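Local coordinates for protein 6-phospho-beta-glucosidase BglT (Thermotoga maritima, PDB 1UP7) that hydrolyses cellobiose 6'-phosphate to glucose 6-phosphate and glucose, using NAD and a manganese ion as cofactors, at residues F67-V72 and T128-S133; D306-G312 and Y339-V345; Y367-T371 and K385-H390; R378-A383 and Y413-G417. All coordinates share one frame; numbering follows the deposited sequence.

Overall arrangement
Along the chain the four contacts open in the order 1 to 4. Contact 1 lies in the Rossmann-type nucleotide-binding region, where helix 67-71 meets the end of helix 109-131. Contact 2, its centre about 23 Å away, joins the end of helix 296-308 to the hairpin of strands 333-341 and 344-347, at a subunit interface. Strand 344-347 is followed by helix 355-376, which enters contact 3; the centres of contacts 2 and 3 lie about 35 Å apart. Contacts 3 and 4, with centres about 13 Å apart, share helix 380-389, and their segments alternate in sequence. Together they join helix 380-389 to helix 355-376 and to the C-terminal tail, and both touch the third subunit.

Contact 1 (F67-V72 and T128-S133); sequences FEGAVV and TVRKTS
This is a small, mostly apolar contact between the short helix 67-71 and the C-terminal end of helix 109-131 in the Rossmann-type NAD-binding region, where Phe67 and Val71 lie against Thr128 and Val129. Val129 CG2 touches both Phe67 and Val71: it comes to the edge of the Phe67 ring, 3.9 Å from CZ, and meets CB of Val71 at 4.1 Å. Val71 CG1 lies over a face of the same ring. With CG anti to the backbone N (chi1 -179°), the Phe67 ring reaches across to Thr128, whose CB is 3.9 Å from CE1. On the outer side, Thr128 CG2 meets OE1 of Glu68 at 3.7 Å.

Beyond Val129 the contact turns polar. The hydroxyl of Ser133 donates to the carbonyl O of Val71 (OG to O 2.9 Å), tilted 33° from the carbonyl plane, while Thr132 OG1 turns back to bond Thr128 O at 2.7 Å within its own segment. Phe67 also stacks on Tyr125 and packs on Ile8 of strand 4-8, near the bound NAD. The chemistry thus implies apolar packing on the buried side, with one serine hydroxyl held on the carbonyl of Val71.

Contact 2 (D306-G312 and Y339-V345); sequences DLETDEG and YVRSGRV
Asp310 and Arg341 form a side-on salt bridge in which both carboxylate oxygens are used. Arg341 NE points almost straight at OD1 of Asp310 (3.1 Å, 171°), and NH2 reaches OD2 at 3.0 Å; both nitrogens approach from above the carboxylate plane, which stands 73° from that of the guanidinium. OD1 of Asp310 takes a second donor, Ser342 OG at 2.6 Å, on its anti side. The extended Arg341 chain also carries NH1 to the hydroxyl of Tyr339 (NH1 to OH 2.8 Å), and NH2 bonds in addition to Glu183 O of the second subunit. Replacing Arg341 by an alanine would probably deprive the Asp310 carboxylate of its two-nitrogen grip, and the Tyr339 hydroxyl and Glu183 O of the second subunit of a donor.

Backbone groups are paired as well: Ser342 N donates to Thr309 O at 2.9 Å, and Gly343 N makes a weak bond to Leu307 O. These amides belong to the type I' turn Arg341-Arg344. Gly312 CA lies 3.3 Å from Val340 O in a CA-H...O contact, and Leu307 CD1 packs on Val340 CG1 at 3.5 Å. The contact therefore lashes the loop leaving helix 296-308 to the hairpin of strands 333-341 and 344-347, with Leu307 and Val345 resting on Ile161 of strand 160-162.

Contact 3 (Y367-T371 and K385-H390); sequences YERLT and KALLSH
The rings of Tyr367 and His390 form a T-shaped pair at the buried junction of two antiparallel helices. The edge of the imidazole is presented to the phenol face, with CD2 of His390 over the ring centre, centroids 4.6 Å apart and planes at 78°. A trans first torsion (chi1 -168°) carries the imidazole across to the phenol, while ND1 is bonded to Leu392 N. At the phenol edge lie Ala386 O, 3.5 Å from CD1 of Tyr367, and Ser389 OG. With a serine in place of Tyr367 the ring is gone, and His390 would probably lose the face it leans on and be freer to turn, with a gap likely beside Ala386.

Apolar contacts continue along the helices. Leu370 CB meets Ala386 CB at 3.7 Å, its CD1 sits against Ser389, and its CD2 lies 3.8 Å from CE of the extended Lys385, whose amine goes on to Asp354 of the third subunit.

The Thr371 and Ser389 hydroxyls turn back to their own segments: Thr371 OG1 donates to Tyr367 O, and Ser389 OG to Ala386 O at 2.6 Å. Each of these carbonyls also accepts a backbone amide.

With the axes of these short segments 8.3 Å apart at their closest and at 165°, and a small Ala386 at the closest backbone approach, the arrangement is an antiparallel helical hairpin of the C-terminal domain, linking helices 355-376 and 380-389.

Contact 4 (R378-A383 and Y413-G417); sequences RSKKLA and YVKLG
Leu416 overlaps the start of helix 380-389, its CG lying 3.8 Å from Ser379 N, its CD1 against the backbone of Arg378 and its CD2 3.7 Å from CB of Ala383. Crossing it at about a right angle, the Arg378 chain brings CD to within 3.5 Å of Lys415 O. Its NH1 bonds Tyr375 O, while NE and Lys415 N both donate to one water.

Two nearly straight backbone bonds fix the chain end. Gly417 N donates to Arg378 O at 2.8 Å, from above the carbonyl plane, and Lys380 N donates to the terminal carboxylate oxygen OXT of Gly417, also at 2.8 Å. A second water donates to OXT and accepts from Lys381 N, so that OXT binds one amide of the first turn directly and the next through water, and the helix dipole would probably favour its negative charge. Ser379 is the N-cap, its OG accepting from Leu382 N at 3.1 Å, and Arg378, with positive phi, closes the preceding helix in a Schellman motif.

The C-terminal tail is thereby seated on the turn between helices 355-376 and 380-389, with Leu416 also touching Leu407 of helix 396-409 and Ala383 packing on Phe112 of helix 109-131.

Contact 1 (F67-V72 and T128-S133)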
loop_
_atom_site.group_PDB
_atom_site.type_symbol
_atom_site.label_atom_id
_atom_site.label_comp_id
_atom_site.label_asym_id
_atom_site.label_seq_id
_atom_site.Cartn_x
_atom_site.Cartn_y
_atom_site.Cartn_z
ATOM N N PHE A 67 16.923 12.312 36.674
ATOM C CA PHE A 67 16.871 11.743 35.345
ATOM C C PHE A 67 17.751 12.548 34.379
ATOM O O PHE A 67 18.542 11.969 33.628
ATOM C CB PHE A 67 15.414 11.673 34.856
ATOM C CG PHE A 67 15.286 11.084 33.497
ATOM C CD1 PHE A 67 15.415 11.888 32.374
ATOM C CD2 PHE A 67 15.090 9.720 33.327
ATOM C CE1 PHE A 67 15.339 11.335 31.101
ATOM C CE2 PHE A 67 15.003 9.184 32.047
ATOM C CZ PHE A 67 15.133 10.006 30.938
ATOM N N GLU A 68 17.597 13.873 34.404
ATOM C CA GLU A 68 18.292 14.747 33.461
ATOM C C GLU A 68 19.811 14.563 33.577
ATOM O O GLU A 68 20.518 14.440 32.587
ATOM C CB GLU A 68 17.893 16.210 33.689
ATOM C CG GLU A 68 18.481 17.136 32.622
ATOM C CD GLU A 68 17.637 18.400 32.363
ATOM O OE1 GLU A 68 16.366 18.314 32.455
ATOM O OE2 GLU A 68 18.260 19.474 32.057
ATOM N N GLY A 69 20.290 14.518 34.817
ATOM C CA GLY A 69 21.697 14.312 35.110
ATOM C C GLY A 69 22.231 12.975 34.606
ATOM O O GLY A 69 23.411 12.852 34.286
ATOM N N ALA A 70 21.359 11.976 34.522
ATOM C CA ALA A 70 21.765 10.685 34.030
ATOM C C ALA A 70 21.915 10.671 32.502
ATOM O O ALA A 70 22.893 10.109 32.001
ATOM C CB ALA A 70 20.818 9.576 34.552
ATOM N N VAL A 71 20.993 11.325 31.790
ATOM C CA VAL A 71 20.884 11.194 30.343
ATOM C C VAL A 71 21.603 12.278 29.547
ATOM O O VAL A 71 21.841 12.104 28.349
ATOM C CB VAL A 71 19.411 11.130 29.907
ATOM C CG1 VAL A 71 18.704 9.978 30.597
ATOM C CG2 VAL A 71 18.696 12.493 30.153
ATOM N N VAL A 72 21.986 13.366 30.214
ATOM C CA VAL A 72 22.502 14.567 29.548
ATOM C C VAL A 72 23.667 14.297 28.583
ATOM O O VAL A 72 23.682 14.840 27.450
ATOM C CB VAL A 72 22.832 15.712 30.583
ATOM C CG1 VAL A 72 24.023 15.346 31.510
ATOM C CG2 VAL A 72 23.084 17.044 29.877
ATOM N N THR A 128 12.829 14.813 27.610
ATOM C CA THR A 128 14.105 15.248 28.164
ATOM C C THR A 128 15.300 14.720 27.349
ATOM O O THR A 128 16.261 15.469 27.099
ATOM C CB THR A 128 14.237 14.817 29.659
ATOM O OG1 THR A 128 13.199 15.426 30.411
ATOM C CG2 THR A 128 15.484 15.401 30.309
ATOM N N VAL A 129 15.257 13.436 26.958
ATOM C CA VAL A 129 16.342 12.854 26.172
ATOM C C VAL A 129 16.476 13.606 24.841
ATOM O O VAL A 129 17.561 14.067 24.484
ATOM C CB VAL A 129 16.134 11.330 25.947
ATOM C CG1 VAL A 129 17.075 10.787 24.861
ATOM C CG2 VAL A 129 16.272 10.556 27.267
ATOM N N ARG A 130 15.366 13.761 24.134
ATOM C CA ARG A 130 15.354 14.459 22.857
ATOM C C ARG A 130 15.887 15.909 22.947
ATOM O O ARG A 130 16.550 16.376 22.041
ATOM C CB ARG A 130 13.953 14.331 22.231
ATOM C CG ARG A 130 13.209 15.578 21.840
ATOM C CD ARG A 130 11.696 15.324 21.539
ATOM N NE ARG A 130 11.547 14.699 20.224
ATOM C CZ ARG A 130 10.587 13.863 19.864
ATOM N NH1 ARG A 130 9.623 13.536 20.705
ATOM N NH2 ARG A 130 10.602 13.359 18.638
ATOM N N LYS A 131 15.635 16.588 24.062
ATOM C CA LYS A 131 16.054 17.993 24.203
ATOM C C LYS A 131 17.500 18.120 24.681
ATOM O O LYS A 131 18.044 19.204 24.667
ATOM C CB LYS A 131 15.132 18.759 25.163
ATOM C CG LYS A 131 13.900 19.357 24.477
ATOM C CD LYS A 131 12.630 19.203 25.333
ATOM C CE LYS A 131 11.970 20.567 25.663
ATOM N NZ LYS A 131 10.605 20.445 26.325
ATOM N N THR A 132 18.114 17.017 25.104
ATOM C CA THR A 132 19.502 17.046 25.564
ATOM C C THR A 132 20.431 16.213 24.669
ATOM O O THR A 132 20.965 16.734 23.658
ATOM C CB THR A 132 19.626 16.630 27.060
ATOM O OG1 THR A 132 18.939 15.394 27.289
ATOM C CG2 THR A 132 18.872 17.609 27.969
ATOM N N SER A 133 20.609 14.939 25.006
ATOM C CA SER A 133 21.609 14.090 24.362
ATOM C C SER A 133 21.168 13.507 23.028
ATOM O O SER A 133 21.984 13.049 22.238
ATOM C CB SER A 133 21.968 12.928 25.294
ATOM O OG SER A 133 20.809 12.165 25.675
#

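Contact 2 (D306-G312 and Y339-V345)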
loop_
_atom_site.group_PDB
_atom_site.type_symbol
_atom_site.label_atom_id
_atom_site.label_comp_id
_atom_site.label_asym_id
_atom_site.label_seq_id
_atom_site.Cartn_x
_atom_site.Cartn_y
_atom_site.Cartn_z
ATOM N N ASP A 306 26.623 -3.849 18.944
ATOM C CA ASP A 306 26.519 -3.878 17.476
ATOM C C ASP A 306 25.990 -2.546 16.932
ATOM O O ASP A 306 26.162 -2.226 15.766
ATOM C CB ASP A 306 25.701 -5.085 16.987
ATOM C CG ASP A 306 26.268 -6.395 17.476
ATOM O OD1 ASP A 306 27.492 -6.433 17.729
ATOM O OD2 ASP A 306 25.595 -7.442 17.668
ATOM N N LEU A 307 25.380 -1.759 17.797
ATOM C CA LEU A 307 25.047 -0.368 17.474
ATOM C C LEU A 307 26.307 0.490 17.476
ATOM O O LEU A 307 26.375 1.492 16.770
ATOM C CB LEU A 307 24.065 0.176 18.500
ATOM C CG LEU A 307 22.628 0.631 18.199
ATOM C CD1 LEU A 307 22.158 0.474 16.777
ATOM C CD2 LEU A 307 21.703 -0.031 19.123
ATOM N N GLU A 308 27.315 0.079 18.244
ATOM C CA GLU A 308 28.593 0.808 18.310
ATOM C C GLU A 308 29.610 0.469 17.228
ATOM O O GLU A 308 30.384 1.323 16.875
ATOM C CB GLU A 308 29.256 0.626 19.684
ATOM C CG GLU A 308 28.664 1.518 20.743
ATOM C CD GLU A 308 28.953 2.970 20.443
ATOM O OE1 GLU A 308 30.141 3.350 20.557
ATOM O OE2 GLU A 308 28.009 3.717 20.063
ATOM N N THR A 309 29.630 -0.761 16.725
ATOM C CA THR A 309 30.571 -1.119 15.657
ATOM C C THR A 309 29.933 -0.952 14.278
ATOM O O THR A 309 28.736 -0.664 14.146
ATOM C CB THR A 309 31.023 -2.583 15.770
ATOM O OG1 THR A 309 29.866 -3.420 15.592
ATOM C CG2 THR A 309 31.582 -2.893 17.158
ATOM N N ASP A 310 30.743 -1.206 13.264
ATOM C CA ASP A 310 30.313 -1.119 11.903
ATOM C C ASP A 310 30.274 -2.488 11.236
ATOM O O ASP A 310 30.290 -2.578 10.015
ATOM C CB ASP A 310 31.222 -0.098 11.179
ATOM C CG ASP A 310 30.620 0.394 9.880
ATOM O OD1 ASP A 310 29.462 0.856 9.883
ATOM O OD2 ASP A 310 31.227 0.300 8.810
ATOM N N GLU A 311 30.176 -3.543 12.053
ATOM C CA GLU A 311 30.155 -4.934 11.591
ATOM C C GLU A 311 28.877 -5.268 10.815
ATOM O O GLU A 311 28.947 -5.796 9.705
ATOM C CB GLU A 311 30.210 -5.831 12.800
ATOM C CG GLU A 311 31.588 -6.274 13.224
ATOM C CD GLU A 311 31.527 -7.716 13.680
ATOM O OE1 GLU A 311 30.857 -7.973 14.723
ATOM O OE2 GLU A 311 32.103 -8.595 12.969
ATOM N N GLY A 312 27.727 -4.970 11.429
ATOM C CA GLY A 312 26.421 -5.399 10.949
ATOM C C GLY A 312 26.049 -6.765 11.505
ATOM O O GLY A 312 26.645 -7.767 11.132
ATOM N N TYR A 339 18.993 -5.682 10.858
ATOM C CA TYR A 339 20.409 -5.558 10.607
ATOM C C TYR A 339 20.844 -4.317 11.379
ATOM O O TYR A 339 20.378 -3.208 11.132
ATOM C CB TYR A 339 20.655 -5.393 9.119
ATOM C CG TYR A 339 22.091 -5.165 8.726
ATOM C CD1 TYR A 339 23.014 -6.209 8.740
ATOM C CD2 TYR A 339 22.520 -3.916 8.290
ATOM C CE1 TYR A 339 24.309 -6.018 8.350
ATOM C CE2 TYR A 339 23.826 -3.709 7.871
ATOM C CZ TYR A 339 24.721 -4.764 7.910
ATOM O OH TYR A 339 26.025 -4.566 7.515
ATOM N N VAL A 340 21.710 -4.517 12.347
ATOM C CA VAL A 340 22.033 -3.455 13.283
ATOM C C VAL A 340 23.494 -3.050 13.045
ATOM O O VAL A 340 24.416 -3.880 13.114
ATOM C CB VAL A 340 21.774 -3.893 14.756
ATOM C CG1 VAL A 340 22.285 -2.853 15.738
ATOM C CG2 VAL A 340 20.291 -4.153 15.001
ATOM N N ARG A 341 23.700 -1.778 12.716
ATOM C CA ARG A 341 25.036 -1.336 12.340
ATOM C C ARG A 341 25.197 0.149 12.561
ATOM O O ARG A 341 24.401 0.942 12.075
ATOM C CB ARG A 341 25.275 -1.680 10.880
ATOM C CG ARG A 341 26.526 -1.177 10.267
ATOM C CD ARG A 341 26.710 -1.772 8.874
ATOM N NE ARG A 341 27.932 -1.258 8.265
ATOM C CZ ARG A 341 28.483 -1.711 7.150
ATOM N NH1 ARG A 341 27.940 -2.731 6.488
ATOM N NH2 ARG A 341 29.601 -1.140 6.715
ATOM N N SER A 342 26.236 0.521 13.295
ATOM C CA SER A 342 26.658 1.919 13.435
ATOM C C SER A 342 25.527 2.890 13.769
ATOM O O SER A 342 25.301 3.871 13.069
ATOM C CB SER A 342 27.371 2.404 12.190
ATOM O OG SER A 342 28.661 1.833 12.137
ATOM N N GLY A 343 24.815 2.621 14.843
ATOM C CA GLY A 343 23.754 3.500 15.269
ATOM C C GLY A 343 22.428 3.327 14.540
ATOM O O GLY A 343 21.457 4.003 14.882
ATOM N N ARG A 344 22.364 2.453 13.535
ATOM C CA ARG A 344 21.097 2.295 12.788
ATOM C C ARG A 344 20.562 0.868 12.796
ATOM O O ARG A 344 21.306 -0.100 12.974
ATOM C CB ARG A 344 21.179 2.869 11.358
ATOM C CG ARG A 344 22.068 4.120 11.154
ATOM C CD ARG A 344 22.399 4.360 9.636
ATOM N NE ARG A 344 23.830 4.251 9.252
ATOM C CZ ARG A 344 24.438 3.138 8.812
ATOM N NH1 ARG A 344 23.776 1.981 8.729
ATOM N NH2 ARG A 344 25.730 3.182 8.494
ATOM N N VAL A 345 19.256 0.771 12.620
ATOM C CA VAL A 345 18.525 -0.466 12.710
ATOM C C VAL A 345 17.861 -0.577 11.353
ATOM O O VAL A 345 17.080 0.279 10.997
ATOM C CB VAL A 345 17.473 -0.385 13.875
ATOM C CG1 VAL A 345 16.441 -1.505 13.816
ATOM C CG2 VAL A 345 18.174 -0.460 15.204
#

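Contact 3 (Y367-T371 and K385-H390)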
loop_
_atom_site.group_PDB
_atom_site.type_symbol
_atom_site.label_atom_id
_atom_site.label_comp_id
_atom_site.label_asym_id
_atom_site.label_seq_id
_atom_site.Cartn_x
_atom_site.Cartn_y
_atom_site.Cartn_z
ATOM N N TYR A 367 -5.964 -2.477 19.231
ATOM C CA TYR A 367 -6.143 -2.248 20.626
ATOM C C TYR A 367 -5.044 -1.288 21.147
ATOM O O TYR A 367 -5.345 -0.374 21.915
ATOM C CB TYR A 367 -6.115 -3.587 21.388
ATOM C CG TYR A 367 -5.484 -3.401 22.729
ATOM C CD1 TYR A 367 -6.245 -2.926 23.784
ATOM C CD2 TYR A 367 -4.095 -3.610 22.926
ATOM C CE1 TYR A 367 -5.694 -2.725 25.011
ATOM C CE2 TYR A 367 -3.499 -3.370 24.177
ATOM C CZ TYR A 367 -4.322 -2.912 25.215
ATOM O OH TYR A 367 -3.842 -2.642 26.488
ATOM N N GLU A 368 -3.791 -1.494 20.727
ATOM C CA GLU A 368 -2.681 -0.648 21.146
ATOM C C GLU A 368 -2.913 0.817 20.813
ATOM O O GLU A 368 -2.680 1.693 21.659
ATOM C CB GLU A 368 -1.350 -1.102 20.531
ATOM C CG GLU A 368 -0.698 -2.333 21.164
ATOM C CD GLU A 368 0.635 -2.660 20.494
ATOM O OE1 GLU A 368 0.869 -2.187 19.342
ATOM O OE2 GLU A 368 1.458 -3.391 21.102
ATOM N N ARG A 369 -3.340 1.088 19.579
ATOM C CA ARG A 369 -3.524 2.464 19.127
ATOM C C ARG A 369 -4.751 3.088 19.784
ATOM O O ARG A 369 -4.736 4.294 20.085
ATOM C CB ARG A 369 -3.530 2.637 17.583
ATOM C CG ARG A 369 -2.586 1.709 16.826
ATOM C CD ARG A 369 -1.508 2.302 15.942
ATOM N NE ARG A 369 -1.770 1.969 14.562
ATOM C CZ ARG A 369 -0.879 1.768 13.576
ATOM N NH1 ARG A 369 0.417 1.788 13.772
ATOM N NH2 ARG A 369 -1.347 1.501 12.369
ATOM N N LEU A 370 -5.794 2.294 20.031
ATOM C CA LEU A 370 -6.964 2.814 20.728
ATOM C C LEU A 370 -6.577 3.206 22.166
ATOM O O LEU A 370 -7.061 4.216 22.700
ATOM C CB LEU A 370 -8.102 1.783 20.766
ATOM C CG LEU A 370 -8.922 1.606 19.471
ATOM C CD1 LEU A 370 -9.802 0.349 19.559
ATOM C CD2 LEU A 370 -9.749 2.882 19.141
ATOM N N THR A 371 -5.720 2.404 22.795
ATOM C CA THR A 371 -5.260 2.736 24.127
ATOM C C THR A 371 -4.459 4.053 24.134
ATOM O O THR A 371 -4.681 4.920 24.988
ATOM C CB THR A 371 -4.456 1.567 24.715
ATOM O OG1 THR A 371 -5.318 0.417 24.854
ATOM C CG2 THR A 371 -4.032 1.881 26.138
ATOM N N LYS A 385 -13.570 2.119 25.020
ATOM C CA LYS A 385 -13.467 1.626 23.679
ATOM C C LYS A 385 -12.195 0.798 23.479
ATOM O O LYS A 385 -12.271 -0.282 22.875
ATOM C CB LYS A 385 -13.529 2.787 22.681
ATOM C CG LYS A 385 -13.548 2.437 21.212
ATOM C CD LYS A 385 -13.520 3.767 20.451
ATOM C CE LYS A 385 -13.538 3.504 18.963
ATOM N NZ LYS A 385 -13.615 4.707 18.151
ATOM N N ALA A 386 -11.053 1.265 23.992
ATOM C CA ALA A 386 -9.814 0.470 23.902
ATOM C C ALA A 386 -9.952 -0.855 24.645
ATOM O O ALA A 386 -9.614 -1.928 24.123
ATOM C CB ALA A 386 -8.620 1.230 24.423
ATOM N N LEU A 387 -10.493 -0.780 25.854
ATOM C CA LEU A 387 -10.636 -1.939 26.704
ATOM C C LEU A 387 -11.521 -3.011 26.057
ATOM O O LEU A 387 -11.177 -4.213 26.067
ATOM C CB LEU A 387 -11.168 -1.470 28.049
ATOM C CG LEU A 387 -10.972 -2.258 29.327
ATOM C CD1 LEU A 387 -9.532 -2.825 29.557
ATOM C CD2 LEU A 387 -11.431 -1.367 30.499
ATOM N N LEU A 388 -12.639 -2.584 25.456
ATOM C CA LEU A 388 -13.516 -3.513 24.720
ATOM C C LEU A 388 -12.898 -4.133 23.487
ATOM O O LEU A 388 -13.358 -5.197 23.053
ATOM C CB LEU A 388 -14.774 -2.802 24.276
ATOM C CG LEU A 388 -15.812 -2.430 25.321
ATOM C CD1 LEU A 388 -16.844 -1.584 24.622
ATOM C CD2 LEU A 388 -16.419 -3.718 25.928
ATOM N N SER A 389 -11.898 -3.478 22.899
ATOM C CA SER A 389 -11.279 -3.982 21.666
ATOM C C SER A 389 -10.284 -5.129 21.891
ATOM O O SER A 389 -9.928 -5.840 20.960
ATOM C CB SER A 389 -10.573 -2.846 20.892
ATOM O OG SER A 389 -9.376 -2.417 21.562
ATOM N N HIS A 390 -9.809 -5.300 23.112
ATOM C CA HIS A 390 -8.748 -6.270 23.351
ATOM C C HIS A 390 -9.354 -7.672 23.341
ATOM O O HIS A 390 -10.359 -7.893 24.037
ATOM C CB HIS A 390 -8.050 -6.037 24.694
ATOM C CG HIS A 390 -6.791 -6.825 24.832
ATOM N ND1 HIS A 390 -6.784 -8.205 24.916
ATOM C CD2 HIS A 390 -5.491 -6.438 24.826
ATOM C CE1 HIS A 390 -5.533 -8.630 24.957
ATOM N NE2 HIS A 390 -4.730 -7.576 24.927
#

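Contact 4 (R378-A383 and Y413-G417)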
loop_
_atom_site.group_PDB
_atom_site.type_symbol
_atom_site.label_atom_id
_atom_site.label_comp_id
_atom_site.label_asym_id
_atom_site.label_seq_id
_atom_site.Cartn_x
_atom_site.Cartn_y
_atom_site.Cartn_z
ATOM N N ARG A 378 -6.791 11.923 27.122
ATOM C CA ARG A 378 -7.184 11.790 28.530
ATOM C C ARG A 378 -8.649 11.460 28.669
ATOM O O ARG A 378 -9.371 12.085 29.460
ATOM C CB ARG A 378 -6.881 13.070 29.316
ATOM C CG ARG A 378 -5.434 13.396 29.394
ATOM C CD ARG A 378 -4.588 12.277 29.940
ATOM N NE ARG A 378 -3.297 12.832 30.333
ATOM C CZ ARG A 378 -2.297 13.090 29.505
ATOM N NH1 ARG A 378 -2.387 12.822 28.193
ATOM N NH2 ARG A 378 -1.189 13.625 30.006
ATOM N N SER A 379 -9.086 10.457 27.929
ATOM C CA SER A 379 -10.511 10.215 27.741
ATOM C C SER A 379 -10.970 8.882 28.289
ATOM O O SER A 379 -10.509 7.818 27.832
ATOM C CB SER A 379 -10.833 10.299 26.247
ATOM O OG SER A 379 -12.149 9.900 26.005
ATOM N N LYS A 380 -11.899 8.952 29.237
ATOM C CA LYS A 380 -12.505 7.786 29.859
ATOM C C LYS A 380 -13.314 7.014 28.815
ATOM O O LYS A 380 -13.221 5.815 28.718
ATOM C CB LYS A 380 -13.405 8.249 30.988
ATOM C CG LYS A 380 -13.280 7.406 32.202
ATOM C CD LYS A 380 -14.487 7.491 33.144
ATOM C CE LYS A 380 -14.336 8.653 34.140
ATOM N NZ LYS A 380 -15.631 8.829 34.995
ATOM N N LYS A 381 -14.106 7.725 28.026
ATOM C CA LYS A 381 -14.890 7.129 26.939
ATOM C C LYS A 381 -14.020 6.334 25.976
ATOM O O LYS A 381 -14.349 5.200 25.618
ATOM C CB LYS A 381 -15.610 8.211 26.115
ATOM C CG LYS A 381 -16.954 8.563 26.648
ATOM C CD LYS A 381 -17.493 9.932 26.105
ATOM C CE LYS A 381 -18.944 10.112 26.620
ATOM N NZ LYS A 381 -19.320 11.561 26.805
ATOM N N LEU A 382 -12.917 6.926 25.539
ATOM C CA LEU A 382 -12.065 6.240 24.580
ATOM C C LEU A 382 -11.305 5.078 25.201
ATOM O O LEU A 382 -10.991 4.121 24.511
ATOM C CB LEU A 382 -11.148 7.220 23.842
ATOM C CG LEU A 382 -11.905 8.299 23.018
ATOM C CD1 LEU A 382 -10.938 9.324 22.456
ATOM C CD2 LEU A 382 -12.805 7.708 21.896
ATOM N N ALA A 383 -11.061 5.151 26.513
ATOM C CA ALA A 383 -10.423 4.055 27.241
ATOM C C ALA A 383 -11.354 2.841 27.309
ATOM O O ALA A 383 -10.905 1.700 27.147
ATOM C CB ALA A 383 -9.985 4.495 28.638
ATOM N N TYR A 413 -1.134 7.962 38.987
ATOM C CA TYR A 413 -0.285 7.886 37.805
ATOM C C TYR A 413 -0.985 8.354 36.554
ATOM O O TYR A 413 -0.352 8.761 35.581
ATOM C CB TYR A 413 0.156 6.458 37.577
ATOM C CG TYR A 413 1.049 6.013 38.675
ATOM C CD1 TYR A 413 0.524 5.433 39.808
ATOM C CD2 TYR A 413 2.419 6.249 38.612
ATOM C CE1 TYR A 413 1.334 5.059 40.808
ATOM C CE2 TYR A 413 3.243 5.869 39.627
ATOM C CZ TYR A 413 2.694 5.277 40.712
ATOM O OH TYR A 413 3.498 4.893 41.733
ATOM N N VAL A 414 -2.300 8.258 36.541
ATOM C CA VAL A 414 -3.017 8.646 35.356
ATOM C C VAL A 414 -4.359 9.221 35.753
ATOM O O VAL A 414 -4.976 8.823 36.752
ATOM C CB VAL A 414 -3.171 7.507 34.311
ATOM C CG1 VAL A 414 -4.209 6.521 34.718
ATOM C CG2 VAL A 414 -3.492 8.116 32.929
ATOM N N LYS A 415 -4.790 10.196 34.969
ATOM C CA LYS A 415 -6.095 10.776 35.159
ATOM C C LYS A 415 -6.824 10.927 33.839
ATOM O O LYS A 415 -6.390 11.635 32.926
ATOM C CB LYS A 415 -6.058 12.126 35.859
ATOM C CG LYS A 415 -7.463 12.662 36.019
ATOM C CD LYS A 415 -7.650 13.469 37.296
ATOM C CE LYS A 415 -9.109 13.979 37.426
ATOM N NZ LYS A 415 -9.193 15.208 38.276
ATOM N N LEU A 416 -7.959 10.252 33.755
ATOM C CA LEU A 416 -8.795 10.312 32.573
ATOM C C LEU A 416 -10.096 10.985 32.908
ATOM O O LEU A 416 -10.642 10.779 33.994
ATOM C CB LEU A 416 -9.094 8.916 32.063
ATOM C CG LEU A 416 -8.220 8.357 30.956
ATOM C CD1 LEU A 416 -6.800 8.864 30.988
ATOM C CD2 LEU A 416 -8.279 6.836 30.940
ATOM N N GLY A 417 -10.606 11.777 31.968
ATOM C CA GLY A 417 -11.838 12.518 32.194
ATOM C C GLY A 417 -12.959 12.170 31.228
ATOM O O GLY A 417 -14.091 12.632 31.396
ATOM O OXT GLY A 417 -12.855 11.431 30.220
HETATM O O HOH W 1 -3.047 12.021 33.440
HETATM O O HOH W 2 -14.845 10.455 28.548
#